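Local coordinates for penicillin-binding protein A (Mycobacterium tuberculosis, PDB 3UN7) that probably cross-links the peptide stems of cell-wall peptidoglycan as a D,D-transpeptidase, forming an acyl-enzyme through a serine, and binds penicillin, at residues Gln22-Ala28 with Arg101-Thr107; Arg85-Arg89 with Pro345-Ser351; Ala132-Leu136 with Pro317-Glu322; Thr215-Thr219 with Asn231-Cys237; Ala428-Glu432 with Ala446-Gly450. Numbering follows the deposited sequence.

Interaction 1 (Gln22-Ala28 with Arg101-Thr107)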
# COMPACT_ATOMS: atom_id res chain seq x y z
N GLN A 22 -8.58 3.89 32.58
CA GLN A 22 -7.52 3.23 31.82
C GLN A 22 -7.96 2.81 30.42
O GLN A 22 -8.71 1.85 30.25
CB GLN A 22 -6.92 2.04 32.57
CG GLN A 22 -5.68 1.49 31.84
CD GLN A 22 -4.86 0.50 32.66
OE1 GLN A 22 -5.40 -0.24 33.49
NE2 GLN A 22 -3.55 0.50 32.44
N ARG A 23 -7.48 3.55 29.43
CA ARG A 23 -7.74 3.26 28.02
C ARG A 23 -7.09 1.93 27.67
O ARG A 23 -6.04 1.58 28.21
CB ARG A 23 -7.16 4.37 27.16
CG ARG A 23 -7.41 4.25 25.67
CD ARG A 23 -6.98 5.54 24.99
NE ARG A 23 -7.23 5.53 23.55
CZ ARG A 23 -8.39 5.84 22.99
NH1 ARG A 23 -9.44 6.17 23.74
NH2 ARG A 23 -8.49 5.81 21.67
N GLY A 24 -7.72 1.17 26.79
CA GLY A 24 -7.22 -0.15 26.43
C GLY A 24 -6.08 -0.09 25.45
O GLY A 24 -5.66 1.00 25.02
N GLN A 25 -5.58 -1.27 25.07
CA GLN A 25 -4.35 -1.41 24.29
C GLN A 25 -4.62 -1.67 22.81
O GLN A 25 -5.62 -2.30 22.45
CB GLN A 25 -3.53 -2.61 24.80
CG GLN A 25 -3.28 -2.62 26.30
CD GLN A 25 -2.71 -3.94 26.79
OE1 GLN A 25 -2.92 -4.99 26.18
NE2 GLN A 25 -2.00 -3.89 27.90
N ILE A 26 -3.70 -1.20 21.97
CA ILE A 26 -3.67 -1.61 20.55
C ILE A 26 -2.50 -2.56 20.42
O ILE A 26 -1.39 -2.22 20.82
CB ILE A 26 -3.48 -0.40 19.62
CG1 ILE A 26 -4.63 0.61 19.83
CG2 ILE A 26 -3.36 -0.86 18.15
CD1 ILE A 26 -4.47 1.93 19.03
N THR A 27 -2.73 -3.76 19.88
CA THR A 27 -1.68 -4.77 19.89
C THR A 27 -1.37 -5.28 18.47
O THR A 27 -2.19 -5.12 17.54
CB THR A 27 -2.04 -5.95 20.81
OG1 THR A 27 -3.11 -6.68 20.22
CG2 THR A 27 -2.47 -5.47 22.19
N ALA A 28 -0.19 -5.88 18.33
CA ALA A 28 0.21 -6.59 17.10
C ALA A 28 1.15 -7.74 17.47
O ALA A 28 2.10 -7.55 18.24
CB ALA A 28 0.90 -5.65 16.12
N ARG A 101 -11.43 -0.49 32.88
CA ARG A 101 -10.42 -0.58 31.83
C ARG A 101 -11.17 -0.61 30.50
O ARG A 101 -12.26 -1.19 30.40
CB ARG A 101 -9.59 -1.85 32.04
CG ARG A 101 -8.25 -1.97 31.28
CD ARG A 101 -7.64 -3.38 31.51
NE ARG A 101 -6.35 -3.59 30.84
CZ ARG A 101 -5.21 -3.90 31.48
NH1 ARG A 101 -5.20 -4.03 32.81
NH2 ARG A 101 -4.08 -4.07 30.80
N GLY A 102 -10.60 0.04 29.49
CA GLY A 102 -11.12 -0.05 28.14
C GLY A 102 -10.82 -1.42 27.57
O GLY A 102 -10.08 -2.21 28.17
N GLY A 103 -11.41 -1.73 26.42
CA GLY A 103 -11.14 -2.99 25.75
C GLY A 103 -9.89 -2.89 24.90
O GLY A 103 -9.26 -1.84 24.83
N ASN A 104 -9.53 -4.00 24.25
CA ASN A 104 -8.31 -4.10 23.46
C ASN A 104 -8.60 -4.29 21.99
O ASN A 104 -9.57 -4.95 21.61
CB ASN A 104 -7.47 -5.29 23.93
CG ASN A 104 -6.47 -4.92 25.01
OD1 ASN A 104 -6.65 -3.95 25.76
ND2 ASN A 104 -5.37 -5.71 25.09
N VAL A 105 -7.70 -3.75 21.17
CA VAL A 105 -7.77 -3.89 19.72
C VAL A 105 -6.55 -4.68 19.26
O VAL A 105 -5.43 -4.21 19.39
CB VAL A 105 -7.76 -2.52 19.03
CG1 VAL A 105 -7.65 -2.68 17.48
CG2 VAL A 105 -8.99 -1.71 19.43
N ASP A 106 -6.80 -5.85 18.72
CA ASP A 106 -5.77 -6.74 18.21
C ASP A 106 -5.67 -6.58 16.69
O ASP A 106 -6.53 -7.07 15.96
CB ASP A 106 -6.13 -8.18 18.58
CG ASP A 106 -5.91 -8.48 20.05
OD1 ASP A 106 -5.50 -7.55 20.83
OD2 ASP A 106 -6.13 -9.65 20.45
N THR A 107 -4.65 -5.87 16.22
CA THR A 107 -4.47 -5.64 14.78
C THR A 107 -3.92 -6.87 14.05
O THR A 107 -3.48 -7.84 14.66
CB THR A 107 -3.56 -4.41 14.47
OG1 THR A 107 -2.20 -4.74 14.76
CG2 THR A 107 -3.97 -3.21 15.31

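Interaction 2 (Arg85-Arg89 with Pro345-Ser351)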
# COMPACT_ATOMS: atom_id res chain seq x y z
N ARG A 85 -21.14 -2.94 23.63
CA ARG A 85 -20.77 -4.34 23.89
C ARG A 85 -20.02 -4.51 25.22
O ARG A 85 -20.00 -5.61 25.79
CB ARG A 85 -19.97 -4.90 22.71
CG ARG A 85 -20.82 -5.03 21.43
CD ARG A 85 -20.00 -5.20 20.17
NE ARG A 85 -19.16 -4.04 19.89
CZ ARG A 85 -18.41 -3.90 18.80
NH1 ARG A 85 -18.39 -4.84 17.85
NH2 ARG A 85 -17.67 -2.81 18.64
N LEU A 86 -19.46 -3.41 25.71
CA LEU A 86 -18.62 -3.38 26.91
C LEU A 86 -19.33 -2.86 28.13
O LEU A 86 -18.89 -3.08 29.25
CB LEU A 86 -17.40 -2.49 26.69
CG LEU A 86 -16.29 -3.04 25.82
CD1 LEU A 86 -15.27 -1.95 25.51
CD2 LEU A 86 -15.64 -4.23 26.52
N PHE A 87 -20.43 -2.15 27.91
CA PHE A 87 -21.05 -1.40 29.00
C PHE A 87 -21.58 -2.23 30.17
O PHE A 87 -21.85 -1.69 31.25
CB PHE A 87 -22.08 -0.40 28.49
CG PHE A 87 -21.98 0.94 29.16
CD1 PHE A 87 -22.94 1.33 30.09
CD2 PHE A 87 -20.90 1.77 28.91
CE1 PHE A 87 -22.83 2.55 30.73
CE2 PHE A 87 -20.77 3.00 29.55
CZ PHE A 87 -21.75 3.39 30.46
N GLY A 88 -21.72 -3.54 29.98
CA GLY A 88 -22.00 -4.46 31.08
C GLY A 88 -20.82 -4.55 32.04
O GLY A 88 -20.99 -4.63 33.26
N ARG A 89 -19.61 -4.51 31.48
CA ARG A 89 -18.38 -4.63 32.28
C ARG A 89 -18.04 -3.37 33.07
O ARG A 89 -17.57 -3.46 34.21
CB ARG A 89 -17.18 -5.07 31.41
CG ARG A 89 -17.45 -6.25 30.48
CD ARG A 89 -18.05 -7.46 31.20
NE ARG A 89 -17.05 -8.37 31.74
CZ ARG A 89 -16.96 -8.74 33.02
NH1 ARG A 89 -17.83 -8.28 33.92
NH2 ARG A 89 -16.01 -9.58 33.40
N PRO A 345 -11.75 -5.66 28.57
CA PRO A 345 -10.63 -5.38 29.48
C PRO A 345 -10.04 -6.67 30.06
O PRO A 345 -8.85 -6.72 30.36
CB PRO A 345 -11.27 -4.59 30.62
CG PRO A 345 -12.74 -4.76 30.45
CD PRO A 345 -12.97 -4.96 29.00
N ASP A 346 -10.88 -7.68 30.21
CA ASP A 346 -10.44 -8.97 30.74
C ASP A 346 -10.17 -9.99 29.61
O ASP A 346 -10.03 -11.20 29.83
CB ASP A 346 -11.44 -9.46 31.81
CG ASP A 346 -11.38 -8.62 33.10
OD1 ASP A 346 -12.42 -8.42 33.76
OD2 ASP A 346 -10.27 -8.16 33.46
N LEU A 347 -10.08 -9.45 28.39
CA LEU A 347 -9.69 -10.18 27.18
C LEU A 347 -10.71 -11.19 26.62
O LEU A 347 -10.39 -11.95 25.71
CB LEU A 347 -8.29 -10.80 27.32
CG LEU A 347 -7.20 -9.82 27.77
CD1 LEU A 347 -5.90 -10.55 28.10
CD2 LEU A 347 -6.98 -8.73 26.72
N ALA A 348 -11.93 -11.17 27.13
CA ALA A 348 -13.00 -11.95 26.52
C ALA A 348 -13.31 -11.38 25.13
O ALA A 348 -13.22 -10.16 24.91
CB ALA A 348 -14.23 -11.92 27.38
N ASN A 349 -13.66 -12.26 24.20
CA ASN A 349 -13.93 -11.88 22.83
C ASN A 349 -15.19 -10.99 22.71
O ASN A 349 -16.22 -11.27 23.34
CB ASN A 349 -14.08 -13.15 21.99
CG ASN A 349 -14.35 -12.87 20.55
OD1 ASN A 349 -13.53 -12.26 19.85
ND2 ASN A 349 -15.49 -13.34 20.07
N ILE A 350 -15.08 -9.92 21.92
CA ILE A 350 -16.23 -9.04 21.63
C ILE A 350 -16.61 -9.22 20.17
O ILE A 350 -17.79 -9.43 19.85
CB ILE A 350 -15.91 -7.55 21.95
CG1 ILE A 350 -16.25 -7.19 23.40
CG2 ILE A 350 -16.74 -6.60 21.11
CD1 ILE A 350 -15.86 -8.18 24.46
N SER A 351 -15.61 -9.16 19.30
CA SER A 351 -15.78 -9.34 17.87
C SER A 351 -14.53 -9.96 17.26
O SER A 351 -13.41 -9.67 17.69
CB SER A 351 -16.03 -7.98 17.21
OG SER A 351 -16.52 -8.17 15.90

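Interaction 3 (Ala132-Leu136 with Pro317-Glu322)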
# COMPACT_ATOMS: atom_id res chain seq x y z
N ALA A 132 5.99 4.68 1.08
CA ALA A 132 5.17 3.74 1.82
C ALA A 132 5.47 2.30 1.48
O ALA A 132 6.01 1.99 0.41
CB ALA A 132 3.67 4.05 1.61
N VAL A 133 5.16 1.41 2.43
CA VAL A 133 5.22 -0.02 2.22
C VAL A 133 3.94 -0.65 2.76
O VAL A 133 3.50 -0.34 3.87
CB VAL A 133 6.45 -0.67 2.93
CG1 VAL A 133 6.41 -2.19 2.79
CG2 VAL A 133 7.77 -0.09 2.40
N VAL A 134 3.36 -1.55 1.98
CA VAL A 134 2.16 -2.26 2.41
C VAL A 134 2.42 -3.73 2.17
O VAL A 134 2.95 -4.12 1.12
CB VAL A 134 0.89 -1.84 1.62
CG1 VAL A 134 -0.31 -2.70 2.02
CG2 VAL A 134 0.57 -0.37 1.85
N ALA A 135 2.03 -4.55 3.15
CA ALA A 135 2.07 -5.99 3.00
C ALA A 135 0.69 -6.54 3.34
O ALA A 135 0.05 -6.15 4.32
CB ALA A 135 3.16 -6.62 3.88
N LEU A 136 0.23 -7.45 2.49
CA LEU A 136 -1.10 -8.04 2.61
C LEU A 136 -0.95 -9.54 2.57
O LEU A 136 -0.03 -10.08 1.93
CB LEU A 136 -2.01 -7.60 1.45
CG LEU A 136 -2.29 -6.10 1.26
CD1 LEU A 136 -3.18 -5.88 0.04
CD2 LEU A 136 -2.95 -5.49 2.51
N PRO A 317 -0.68 3.29 -2.36
CA PRO A 317 0.14 2.08 -2.20
C PRO A 317 -0.66 0.83 -1.78
O PRO A 317 -0.39 -0.25 -2.28
CB PRO A 317 1.16 2.50 -1.13
CG PRO A 317 1.33 4.01 -1.40
CD PRO A 317 -0.09 4.46 -1.67
N LEU A 318 -1.63 0.98 -0.89
CA LEU A 318 -2.51 -0.15 -0.56
C LEU A 318 -3.24 -0.73 -1.78
O LEU A 318 -3.34 -1.96 -1.92
CB LEU A 318 -3.52 0.25 0.52
CG LEU A 318 -4.59 -0.79 0.88
CD1 LEU A 318 -3.96 -2.01 1.52
CD2 LEU A 318 -5.69 -0.20 1.80
N ALA A 319 -3.78 0.13 -2.64
CA ALA A 319 -4.44 -0.33 -3.88
C ALA A 319 -3.46 -1.09 -4.80
O ALA A 319 -3.83 -2.10 -5.40
CB ALA A 319 -5.11 0.84 -4.62
N ASN A 320 -2.22 -0.62 -4.90
CA ASN A 320 -1.23 -1.36 -5.70
C ASN A 320 -0.86 -2.71 -5.05
O ASN A 320 -0.73 -3.70 -5.76
CB ASN A 320 0.01 -0.51 -6.03
CG ASN A 320 0.36 -0.53 -7.53
OD1 ASN A 320 -0.20 -1.29 -8.31
ND2 ASN A 320 1.32 0.31 -7.93
N ALA A 321 -0.73 -2.77 -3.72
CA ALA A 321 -0.55 -4.07 -3.02
C ALA A 321 -1.72 -4.99 -3.28
O ALA A 321 -1.53 -6.20 -3.44
CB ALA A 321 -0.37 -3.88 -1.49
N GLU A 322 -2.92 -4.41 -3.32
CA GLU A 322 -4.17 -5.15 -3.55
C GLU A 322 -4.23 -5.80 -4.95
O GLU A 322 -4.72 -6.92 -5.11
CB GLU A 322 -5.37 -4.22 -3.35
CG GLU A 322 -6.42 -4.72 -2.35
CD GLU A 322 -7.49 -3.67 -2.01
OE1 GLU A 322 -7.10 -2.53 -1.65
OE2 GLU A 322 -8.71 -3.98 -2.09

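Interaction 4 (Thr215-Thr219 with Asn231-Cys237)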
# COMPACT_ATOMS: atom_id res chain seq x y z
N THR A 215 5.04 -3.54 -31.17
CA THR A 215 6.18 -2.72 -31.57
C THR A 215 7.33 -2.77 -30.57
O THR A 215 7.13 -2.78 -29.35
CB THR A 215 5.79 -1.25 -31.87
OG1 THR A 215 6.96 -0.53 -32.27
CG2 THR A 215 5.16 -0.56 -30.66
N ALA A 216 8.54 -2.83 -31.11
CA ALA A 216 9.76 -2.77 -30.33
C ALA A 216 10.39 -1.38 -30.44
O ALA A 216 11.44 -1.14 -29.86
CB ALA A 216 10.74 -3.85 -30.79
N ALA A 217 9.72 -0.49 -31.18
CA ALA A 217 10.21 0.87 -31.48
C ALA A 217 10.56 1.67 -30.23
O ALA A 217 9.83 1.59 -29.24
CB ALA A 217 9.18 1.64 -32.34
N PRO A 218 11.67 2.43 -30.27
CA PRO A 218 12.12 3.25 -29.15
C PRO A 218 11.22 4.46 -28.85
O PRO A 218 11.23 4.97 -27.74
CB PRO A 218 13.51 3.72 -29.59
CG PRO A 218 13.47 3.69 -31.07
CD PRO A 218 12.59 2.54 -31.43
N THR A 219 10.46 4.92 -29.85
CA THR A 219 9.46 5.97 -29.64
C THR A 219 8.17 5.65 -30.40
O THR A 219 8.20 4.91 -31.38
CB THR A 219 9.94 7.39 -30.07
OG1 THR A 219 10.10 7.44 -31.49
CG2 THR A 219 11.24 7.78 -29.37
N ASN A 231 10.55 4.65 -24.80
CA ASN A 231 10.95 3.60 -23.87
C ASN A 231 11.93 4.20 -22.88
O ASN A 231 12.70 5.10 -23.21
CB ASN A 231 11.63 2.44 -24.61
CG ASN A 231 10.65 1.54 -25.35
OD1 ASN A 231 9.45 1.57 -25.10
ND2 ASN A 231 11.18 0.73 -26.26
N TYR A 232 11.87 3.72 -21.65
CA TYR A 232 12.84 4.10 -20.64
C TYR A 232 14.26 3.88 -21.18
O TYR A 232 14.58 2.81 -21.70
CB TYR A 232 12.59 3.31 -19.36
CG TYR A 232 13.76 3.27 -18.41
CD1 TYR A 232 14.14 4.40 -17.69
CD2 TYR A 232 14.46 2.09 -18.21
CE1 TYR A 232 15.22 4.36 -16.81
CE2 TYR A 232 15.54 2.04 -17.34
CZ TYR A 232 15.91 3.17 -16.64
OH TYR A 232 16.98 3.11 -15.77
N GLY A 233 15.10 4.91 -21.08
CA GLY A 233 16.45 4.86 -21.62
C GLY A 233 16.56 5.11 -23.11
O GLY A 233 17.67 5.17 -23.65
N GLY A 234 15.42 5.23 -23.78
CA GLY A 234 15.36 5.49 -25.23
C GLY A 234 15.81 4.37 -26.15
O GLY A 234 16.11 4.60 -27.33
N ALA A 235 15.86 3.15 -25.63
CA ALA A 235 16.32 2.01 -26.43
C ALA A 235 15.12 1.23 -26.97
O ALA A 235 14.06 1.23 -26.35
CB ALA A 235 17.22 1.09 -25.59
N PRO A 236 15.28 0.58 -28.15
CA PRO A 236 14.25 -0.32 -28.66
C PRO A 236 14.03 -1.50 -27.71
O PRO A 236 14.94 -1.84 -26.94
CB PRO A 236 14.84 -0.82 -29.97
CG PRO A 236 15.85 0.20 -30.36
CD PRO A 236 16.43 0.66 -29.06
N CYS A 237 12.85 -2.11 -27.76
CA CYS A 237 12.52 -3.20 -26.86
C CYS A 237 13.43 -4.39 -27.06
O CYS A 237 13.90 -5.00 -26.10
CB CYS A 237 11.05 -3.62 -27.01
SG CYS A 237 10.46 -4.68 -25.67

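Interaction 5 (Ala428-Glu432 with Ala446-Gly450)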
# COMPACT_ATOMS: atom_id res chain seq x y z
N ALA A 428 3.52 -3.80 -1.70
CA ALA A 428 3.76 -2.66 -2.57
C ALA A 428 4.73 -1.75 -1.88
O ALA A 428 4.57 -1.45 -0.69
CB ALA A 428 2.49 -1.91 -2.88
N VAL A 429 5.74 -1.31 -2.63
CA VAL A 429 6.71 -0.34 -2.13
C VAL A 429 6.61 0.85 -3.04
O VAL A 429 6.67 0.71 -4.28
CB VAL A 429 8.14 -0.90 -2.19
CG1 VAL A 429 9.17 0.15 -1.73
CG2 VAL A 429 8.25 -2.17 -1.37
N LEU A 430 6.39 2.01 -2.45
CA LEU A 430 6.55 3.25 -3.19
C LEU A 430 7.67 4.07 -2.57
O LEU A 430 7.61 4.41 -1.37
CB LEU A 430 5.24 4.06 -3.22
CG LEU A 430 5.51 5.49 -3.69
CD1 LEU A 430 5.54 5.60 -5.22
CD2 LEU A 430 4.49 6.40 -3.07
N VAL A 431 8.70 4.37 -3.37
CA VAL A 431 9.76 5.29 -2.97
C VAL A 431 9.59 6.56 -3.77
O VAL A 431 9.85 6.59 -4.99
CB VAL A 431 11.19 4.72 -3.23
CG1 VAL A 431 12.22 5.75 -2.82
CG2 VAL A 431 11.41 3.41 -2.46
N GLU A 432 9.14 7.62 -3.10
CA GLU A 432 8.95 8.91 -3.75
C GLU A 432 10.29 9.47 -4.24
O GLU A 432 11.28 9.49 -3.49
CB GLU A 432 8.27 9.89 -2.79
CG GLU A 432 6.86 9.48 -2.40
CD GLU A 432 6.07 10.58 -1.74
OE1 GLU A 432 6.19 11.75 -2.15
OE2 GLU A 432 5.30 10.27 -0.80
N ALA A 446 13.40 0.49 -5.14
CA ALA A 446 12.18 -0.02 -4.50
C ALA A 446 12.22 -1.54 -4.32
O ALA A 446 11.65 -2.06 -3.37
CB ALA A 446 10.95 0.40 -5.30
N ALA A 447 12.92 -2.23 -5.23
CA ALA A 447 12.91 -3.70 -5.26
C ALA A 447 13.46 -4.42 -4.01
O ALA A 447 12.79 -5.31 -3.48
CB ALA A 447 13.61 -4.22 -6.53
N PRO A 448 14.69 -4.07 -3.57
CA PRO A 448 15.21 -4.80 -2.38
C PRO A 448 14.43 -4.49 -1.09
O PRO A 448 14.46 -5.30 -0.16
CB PRO A 448 16.66 -4.33 -2.26
CG PRO A 448 16.73 -3.07 -3.05
CD PRO A 448 15.68 -3.11 -4.10
N ILE A 449 13.78 -3.34 -1.03
CA ILE A 449 12.87 -3.01 0.09
C ILE A 449 11.70 -4.00 0.11
O ILE A 449 11.34 -4.51 1.17
CB ILE A 449 12.35 -1.55 -0.00
CG1 ILE A 449 13.51 -0.57 0.16
CG2 ILE A 449 11.26 -1.29 1.07
CD1 ILE A 449 13.23 0.88 -0.23
N GLY A 450 11.14 -4.26 -1.07
CA GLY A 450 10.06 -5.25 -1.22
C GLY A 450 10.51 -6.65 -0.83
O GLY A 450 9.80 -7.35 -0.13

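Interaction 1 (Gln22-Ala28 with Arg101-Thr107)
Two parallel strands can be joined by side chains as well as by backbone, as the path from Arg101 to Thr107 illustrates. Arg101 lies at the exposed end, one face of its guanidinium under Gln22 OE1. Gly102 N donates to Gln22 O (2.7 Å), and Gly103 O receives a CA-H...O contact from Gly24 CA at 3.1 Å; a CB on Gly24 would collide with that oxygen. Asn104 behaves like a backbone unit: its OD1 accepts from Gln25 N (3.0 Å) while its ND2 donates to Gln25 OE1 (2.8 Å). Regular parallel pairing follows, with Val105 N to Gln25 O and Thr27 N to Val105 O both at 2.8 Å. Asp106 OD1 takes the hydroxyl of Thr27 OG1 at 2.6 Å, and Asp106 OD2 is salt-bridged to Lys343 of the next strand. Thr107 closes the run by giving both N (2.9 Å) and OG1 (2.8 Å) to Thr27 O. Directional polar bonds thus fix the register of these central strands in a mixed sheet that strands 339-343 and 349-352 complete.

Interaction 2 (Arg85-Arg89 with Pro345-Ser351)
This is a small surface contact, largely apolar with charged margins, in which the start of helix 87-96 meets the turn between strands 339-343 and 349-352 at the outer edge of the mixed sheet. The two pieces are distant in sequence: Arg85-Arg89 belongs to the dimerisation-domain sequence, Pro345-Ser351 to the transpeptidase sequence. Leu86 forms the middle of the contact, its CD2 lying 3.7 Å from Pro345 CD and 4.3 Å from Ile350 CG1; Ile78 of helix 76-79 also touches this leucine. Ile350 points toward the helix segment and packs through CG2 against Arg85 CD at 3.7 Å, with the same methyl over one face of the guanidinium. A classic beta bulge, in which Ile350 and Ser351 both face Leu342, accompanies the corner in the chain here. The charge of Arg85 is met by Asp83. At the other end Arg89 NH2 and Asp346 OD1 stand 3.8 Å apart, a long salt bridge with the oxygen well out of the guanidinium plane, and Asp346 has a second, weak ion pair with Arg98. Apolar packing and undirected charge attraction therefore hold the segments together, without the directional bonding that would impose an exact register.

Interaction 3 (Ala132-Leu136 with Pro317-Glu322)
When a helix lies on a beta sheet, alternate strand residues supply the bumps, and Ala132-Leu136 follows this rule. Ala132, Val134 and Leu136 point at the helix, whereas Val133 and Ala135 turn to the opposite face and touch helix 446-458. The small Ala132 leaves space for the proline ring that begins the helix, its CB meeting Pro317 CG at 3.8 Å. Val134 projects into the hollow between Pro317, Leu318 and Ala321: its CG2 sits 4.0 Å from Pro317 C, and its CG1 is 3.7 Å from both Leu318 CD1 and Ala321 CB. In the penicillin-binding transpeptidase fold an antiparallel sheet is sandwiched between helices, and helix 317-328 lies on the face formed here, crossing strand 131-136 at -37° with 7.9 Å between the two segment axes. Ala321, with only a methyl, leaves a low spot on the helix surface. Leu136 uses it, its CD1 lying 3.8 Å from Ala321 CB and 3.7 Å from Glu322 N, while its CD2 rests 3.8 Å from Leu318 CD1. Leu318 wedges its CD1 against two strand residues, although its CA-to-CB bond leaves sideways. Asn320 ND2 hydrogen-bonds Thr194 OG1, next to Ser193, which probably forms the acyl-ester intermediate.

Interaction 4 (Thr215-Thr219 with Asn231-Cys237)
Loops without regular structure can still be tied together through well-placed backbone groups. Here two hydrogen bonds join the segments: Cys237 N donates to Ala216 O at 2.7 Å, and Asn231 N donates to Pro218 O at 3.0 Å. Each loop also settles its own groups. Thr215 OG1 accepts from Ala217 N (3.0 Å) in an ST turn, while Asn231 ND2 donates to Ala235 O (2.9 Å), and Gly234 N bonds to Asn231 O (2.8 Å). Although Ala217 O lies 3.4 Å from Asn231 ND2, the angle is poor; Thr255 OG1 satisfies that carbonyl. Asn231 OD1 in turn accepts from Thr255 N. Apolar contact is modest, with Ala216 CB 3.8 Å from Cys237 CB and Pro218 CD 4.2 Å from Pro236 CG. The Asn231 side chain is about 9 Å from that of Ser193, the probable nucleophile that forms the acyl-ester. Within the transpeptidase domain the paired loops follow strands 213-215 and 228-230, and the Cys237-Cys253 disulfide and the Thr255 bonds fasten them to the beginning of helix 254-264.

Interaction 5 (Ala428-Glu432 with Ala446-Gly450)
Val429 lies over the first turn of helix 446-458: its CG1 is 3.8 Å from Ile449 CG2 and 4.0 Å from Ala446 CB, and its CG2 is 3.6 Å from Gly450 CA. The contact belongs to the antiparallel sheet of the transpeptidase domain, whose fold is shared with the class A beta-lactamases, and in which the C-terminal helix packs on one face. Strand 425-431 and this helix succeed one another in the chain, joined by a connection without helix or strand, and their segments run in roughly opposite directions, at 143°, with axes 8.1 Å apart. Alternation of the strand sorts its side chains: Val429 and Val431 point to the helix, Ala428 and Leu430 to the far face, where they touch Ile415 and Trp413 of strand 411-418. The helix offers matching small groups. Ala446 CB touches both valines, 4.0 Å from Val429 CG1 and 4.2 Å from Val431 CG2, and Gly450, having no side chain, meets Val429 through its CA. Ile449 also packs on Ala120 and Met121 of helix 111-123, so the strand and that helix share it. The contact is wholly buried and depends on shape and apolar packing. Val431 CG2 lies 3.8 Å from Ile449 CD1.

The five contacts fall into two groups and one outlier. Interactions 1 and 2, with centres about 11 Å apart, touch, and their segments alternate along the chain. Both reach the mixed sheet, where strands 339-343 and 349-352 of the transpeptidase sequence join strands of the dimerisation sequence. Interactions 3 and 5, centres about 10 Å apart, share the antiparallel sheet through neighbouring strands 131-136 and 425-431, with helices 317-328 and 446-458 packing on opposite faces. Interaction 4, nested in sequence inside the loops closed by interactions 2 and 3, has its centre about 61 Å from that of interaction 2, across the chain's centre. The mixed sheet is therefore far from the loops near the probable active serine.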